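Local coordinates for protein fusarinine C esterase sidJ (Aspergillus fumigatus, PDB 6GUP) that hydrolyses the ester bonds of the iron-carrying siderophore fusarinine C, yielding fusarinine, but does not cleave triacetylfusarinine C, at residues L45-L49 and T71-S77; T210-L216 and P228-F234. All blocks are in the same frame, centred on the assembly; numbering follows the deposited sequence.

The two contacts illustrate how a chain can close successive local loops and still link them in space. From the N terminus, strand 37-42 runs into residues 45-49; helix 55-61 and strand 67-72 then follow, and contact 1 closes this loop just past the ends of neighbouring sheet strands 37-42 and 67-72. Much later, between sheet strands 159-163 and 278-283, contact 2 closes a shorter loop around helix 216-222, joining strand 211-213 to the start of helix 231-238. The loops lie in series, neither nesting nor crossing. Their centres are about 19 Å apart, yet Leu45 CD2 of contact 1 packs 3.4 Å from Arg233 NH2 of contact 2. Both contacts also reach the second subunit.

Contact 1: residues L45-L49 and T71-S77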
# COMPACT_ATOMS: atom_id res chain seq x y z
N LEU A 45 6.67 3.21 8.54
CA LEU A 45 6.31 1.81 8.30
C LEU A 45 4.79 1.69 8.13
O LEU A 45 4.04 2.07 9.03
CB LEU A 45 6.79 0.92 9.44
CG LEU A 45 6.46 -0.58 9.35
CD1 LEU A 45 7.21 -1.23 8.20
CD2 LEU A 45 6.79 -1.29 10.66
N GLY A 46 4.37 1.16 6.99
CA GLY A 46 2.95 1.00 6.67
C GLY A 46 2.27 2.21 6.03
O GLY A 46 1.04 2.23 5.93
N ASP A 47 3.05 3.21 5.60
CA ASP A 47 2.50 4.42 4.98
C ASP A 47 2.18 4.21 3.50
O ASP A 47 1.06 4.47 3.07
CB ASP A 47 3.46 5.61 5.14
CG ASP A 47 3.51 6.15 6.56
OD1 ASP A 47 3.00 5.50 7.50
OD2 ASP A 47 4.09 7.25 6.75
N GLY A 48 3.17 3.75 2.74
CA GLY A 48 3.05 3.64 1.28
C GLY A 48 3.12 5.02 0.65
O GLY A 48 4.05 5.77 0.92
N LEU A 49 2.12 5.36 -0.17
CA LEU A 49 1.98 6.71 -0.73
C LEU A 49 1.10 7.63 0.13
O LEU A 49 0.88 8.79 -0.24
CB LEU A 49 1.39 6.64 -2.15
CG LEU A 49 2.02 5.66 -3.15
CD1 LEU A 49 1.33 5.79 -4.49
CD2 LEU A 49 3.52 5.89 -3.30
N THR A 71 7.73 9.47 -3.82
CA THR A 71 7.37 8.62 -2.68
C THR A 71 7.15 7.22 -3.24
O THR A 71 6.99 7.07 -4.45
CB THR A 71 6.10 9.11 -1.98
OG1 THR A 71 5.02 9.19 -2.92
CG2 THR A 71 6.32 10.49 -1.37
N LEU A 72 7.16 6.20 -2.38
CA LEU A 72 7.05 4.82 -2.86
C LEU A 72 6.35 3.86 -1.90
O LEU A 72 6.21 4.13 -0.71
CB LEU A 72 8.43 4.26 -3.22
CG LEU A 72 9.31 3.63 -2.13
CD1 LEU A 72 10.59 3.08 -2.73
CD2 LEU A 72 9.63 4.63 -1.03
N THR A 73 5.93 2.72 -2.47
CA THR A 73 5.44 1.58 -1.72
C THR A 73 6.54 0.54 -1.60
O THR A 73 7.35 0.37 -2.52
CB THR A 73 4.22 0.93 -2.39
OG1 THR A 73 4.56 0.49 -3.71
CG2 THR A 73 3.06 1.91 -2.46
N LEU A 74 6.55 -0.15 -0.46
CA LEU A 74 7.41 -1.29 -0.22
C LEU A 74 6.48 -2.47 0.08
O LEU A 74 5.26 -2.31 0.12
CB LEU A 74 8.32 -1.01 0.98
CG LEU A 74 9.14 0.29 0.94
CD1 LEU A 74 9.72 0.61 2.31
CD2 LEU A 74 10.24 0.22 -0.10
N THR A 75 7.05 -3.66 0.29
CA THR A 75 6.28 -4.80 0.78
C THR A 75 5.85 -4.54 2.23
O THR A 75 4.75 -4.93 2.63
CB THR A 75 7.09 -6.12 0.70
OG1 THR A 75 7.49 -6.35 -0.66
CG2 THR A 75 6.26 -7.32 1.19
N SER A 76 6.71 -3.87 2.99
CA SER A 76 6.41 -3.48 4.37
C SER A 76 5.31 -2.41 4.51
O SER A 76 4.76 -2.24 5.60
CB SER A 76 7.69 -2.99 5.05
OG SER A 76 8.66 -4.01 5.05
N SER A 77 5.02 -1.69 3.43
CA SER A 77 3.82 -0.83 3.36
C SER A 77 2.55 -1.64 3.61
O SER A 77 1.65 -1.20 4.32
CB SER A 77 3.72 -0.13 2.00
OG SER A 77 4.91 0.56 1.68
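In an alpha/beta-hydrolase, loops at the ends of the parallel strands gather around the active site, and this contact is a compact example. Strands 37-42 and 67-72 are parallel neighbours joined through helix 55-61 in a beta-alpha-beta crossover; residues 45-49 follow the first strand and 71-77 continue from the second. Leu49 gives up the largest area. With chi1 m and chi2 t its end reaches the other segment, CD2 lying 3.6 Å from Thr71 OG1 and 3.7 Å from Leu72 CA, and CG 4.0 Å from Thr73 CG2. Phe26 of strand 24-28 and Leu16 of the second subunit also pack on it. Gly48 lets the backbones close up: its CA is 4.4 Å from Thr73 CA, its positive phi (74°) favours glycine, and a CB would sit tight against Thr73 CG2 (3.7 Å) and Ser77 CB (3.8 Å). Here the segments meet by packing alone; Gly48 O and Leu72 O, 3.2 Å apart, are two acceptors. At the other end, Leu45 N is hydrogen-bonded to Thr124 OG1 within the probable nucleophile elbow, consistent with this loop lying near the oxyanion hole in related hydrolases. Ser77 meets both glycines, Gly48 with its side chain and Gly46 with its carbonyl. Its OG, 3.6 Å from Gly48 CA, accepts a hydrogen bond from Leu74 N at 2.8 Å, and its O receives a CA-H...O contact from Gly46 CA at 3.5 Å.

Contact 2: residues T210-L216 and P228-F234; sequences TDVLLPL and PLSARRF
A salt bridge between Asp211 and Arg232 secures one end of a single antiparallel beta bridge, formed between strand 211-213 and the N-cap residue of helix 231-238. Arg232 NH2 and NE donate to Asp211 OD1 at 3.1 and 3.3 Å, and NH2 weakly to Asp211 OD2 at 3.2 Å; OD1 lies near the guanidinium plane. Chi1 to chi3 of m, t, m bend the arginine to the carboxylate, and Asp211 takes chi1 m (-87°). Two backbone hydrogen bonds set the register: Ala231 N to Val212 O (2.7 Å) and Leu214 N to Leu229 O (2.8 Å). They flank Leu213 and Ser230, a non-hydrogen-bonded pair with CA atoms 4.1 Å apart. One water donates to Asp211 OD1 (2.9 Å) and accepts from Arg232 N (3.1 Å) and, weakly, Val212 N (3.4 Å); another, between Leu214 O (2.8 Å) and Leu229 N (3.0 Å), stands in for that pair's second direct bond. Residues 211-213 are extended (phi/psi -132/120 to -78/124). Ser230 (-75/162, chi1 p) is the N-cap, its OG accepting from Arg233 N at 3.1 Å and bonding to Trp81 O; the helix starts at Ala231 (-61/-44), with Phe234 N bonded to Ser230 O at 2.9 Å.

An extended residue can thus pair with a strand and start a helix at once. On its other side, strand 211-213 joins an antiparallel ladder with the second subunit. Helix 185-205 packs on Ala231 and Phe234. Outward, Val212 CB meets Ala231 CB at 4.2 Å, and Leu214 (m, t) places CD1 3.6 Å from Phe234 CB.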
# COMPACT_ATOMS: atom_id res chain seq x y z
N THR A 210 4.39 -18.87 11.20
CA THR A 210 3.15 -18.15 11.50
C THR A 210 3.44 -16.84 12.23
O THR A 210 4.51 -16.66 12.81
CB THR A 210 2.18 -18.98 12.38
OG1 THR A 210 2.77 -19.24 13.66
CG2 THR A 210 1.83 -20.29 11.72
N ASP A 211 2.46 -15.94 12.18
CA ASP A 211 2.50 -14.68 12.92
C ASP A 211 1.17 -14.49 13.65
O ASP A 211 0.12 -14.44 13.01
CB ASP A 211 2.73 -13.51 11.97
CG ASP A 211 4.20 -13.24 11.72
OD1 ASP A 211 4.92 -12.90 12.68
OD2 ASP A 211 4.64 -13.38 10.56
N VAL A 212 1.23 -14.38 14.97
CA VAL A 212 0.06 -14.09 15.79
C VAL A 212 -0.10 -12.57 15.82
O VAL A 212 0.68 -11.87 16.47
CB VAL A 212 0.20 -14.65 17.22
CG1 VAL A 212 -1.04 -14.33 18.05
CG2 VAL A 212 0.42 -16.16 17.18
N LEU A 213 -1.12 -12.07 15.12
CA LEU A 213 -1.42 -10.64 15.11
C LEU A 213 -2.15 -10.28 16.39
O LEU A 213 -3.18 -10.87 16.71
CB LEU A 213 -2.28 -10.26 13.90
CG LEU A 213 -1.75 -10.63 12.51
CD1 LEU A 213 -2.71 -10.10 11.46
CD2 LEU A 213 -0.34 -10.10 12.26
N LEU A 214 -1.60 -9.31 17.13
CA LEU A 214 -2.20 -8.87 18.38
C LEU A 214 -3.38 -7.93 18.07
O LEU A 214 -3.40 -7.32 17.00
CB LEU A 214 -1.17 -8.17 19.26
CG LEU A 214 0.06 -9.02 19.64
CD1 LEU A 214 1.14 -8.15 20.26
CD2 LEU A 214 -0.32 -10.16 20.57
N PRO A 215 -4.36 -7.83 19.00
CA PRO A 215 -5.55 -7.02 18.71
C PRO A 215 -5.23 -5.54 18.51
O PRO A 215 -4.49 -4.95 19.30
CB PRO A 215 -6.42 -7.21 19.97
CG PRO A 215 -5.87 -8.40 20.66
CD PRO A 215 -4.41 -8.41 20.35
N LEU A 216 -5.80 -4.96 17.45
CA LEU A 216 -5.59 -3.55 17.12
C LEU A 216 -6.18 -2.65 18.21
O LEU A 216 -5.59 -1.62 18.54
CB LEU A 216 -6.20 -3.23 15.74
CG LEU A 216 -5.72 -2.03 14.92
CD1 LEU A 216 -6.13 -0.71 15.54
CD2 LEU A 216 -4.22 -2.06 14.64
N PRO A 228 -0.89 -2.15 12.77
CA PRO A 228 -1.05 -3.49 13.36
C PRO A 228 0.28 -4.12 13.76
O PRO A 228 1.32 -3.80 13.18
CB PRO A 228 -1.70 -4.30 12.22
CG PRO A 228 -1.39 -3.53 10.98
CD PRO A 228 -1.49 -2.11 11.42
N LEU A 229 0.24 -5.01 14.76
CA LEU A 229 1.46 -5.61 15.31
C LEU A 229 1.33 -7.12 15.48
O LEU A 229 0.38 -7.60 16.11
CB LEU A 229 1.80 -4.97 16.66
CG LEU A 229 2.28 -3.51 16.65
CD1 LEU A 229 2.41 -3.00 18.07
CD2 LEU A 229 3.60 -3.36 15.91
N SER A 230 2.29 -7.85 14.92
CA SER A 230 2.47 -9.26 15.23
C SER A 230 3.10 -9.38 16.61
O SER A 230 3.67 -8.42 17.14
CB SER A 230 3.36 -9.95 14.18
OG SER A 230 4.71 -9.54 14.29
N ALA A 231 2.99 -10.57 17.20
CA ALA A 231 3.59 -10.86 18.50
C ALA A 231 5.11 -10.70 18.47
O ALA A 231 5.69 -10.11 19.39
CB ALA A 231 3.22 -12.26 18.95
N ARG A 232 5.73 -11.22 17.42
CA ARG A 232 7.19 -11.12 17.26
C ARG A 232 7.66 -9.68 17.09
O ARG A 232 8.70 -9.30 17.65
CB ARG A 232 7.68 -11.96 16.08
CG ARG A 232 7.70 -13.44 16.38
CD ARG A 232 8.36 -14.23 15.26
NE ARG A 232 7.59 -14.22 14.03
CZ ARG A 232 7.91 -14.92 12.93
NH1 ARG A 232 9.00 -15.69 12.90
NH2 ARG A 232 7.14 -14.84 11.85
N ARG A 233 6.91 -8.89 16.33
CA ARG A 233 7.26 -7.48 16.15
C ARG A 233 7.08 -6.68 17.43
O ARG A 233 7.93 -5.84 17.75
CB ARG A 233 6.45 -6.84 15.03
CG ARG A 233 7.11 -5.55 14.59
CD ARG A 233 6.34 -4.70 13.60
NE ARG A 233 6.72 -3.30 13.76
CZ ARG A 233 7.95 -2.80 13.58
NH1 ARG A 233 8.97 -3.57 13.20
NH2 ARG A 233 8.16 -1.50 13.78
N PHE A 234 5.98 -6.92 18.14
CA PHE A 234 5.73 -6.24 19.41
C PHE A 234 6.82 -6.55 20.45
O PHE A 234 7.23 -5.65 21.19
CB PHE A 234 4.34 -6.62 19.94
CG PHE A 234 4.07 -6.10 21.32
CD1 PHE A 234 3.42 -4.88 21.51
CD2 PHE A 234 4.48 -6.81 22.43
CE1 PHE A 234 3.17 -4.40 22.78
CE2 PHE A 234 4.24 -6.34 23.71
CZ PHE A 234 3.59 -5.13 23.89
O HOH W 1 4.32 -13.17 15.53
O HOH W 2 -2.29 -4.84 16.34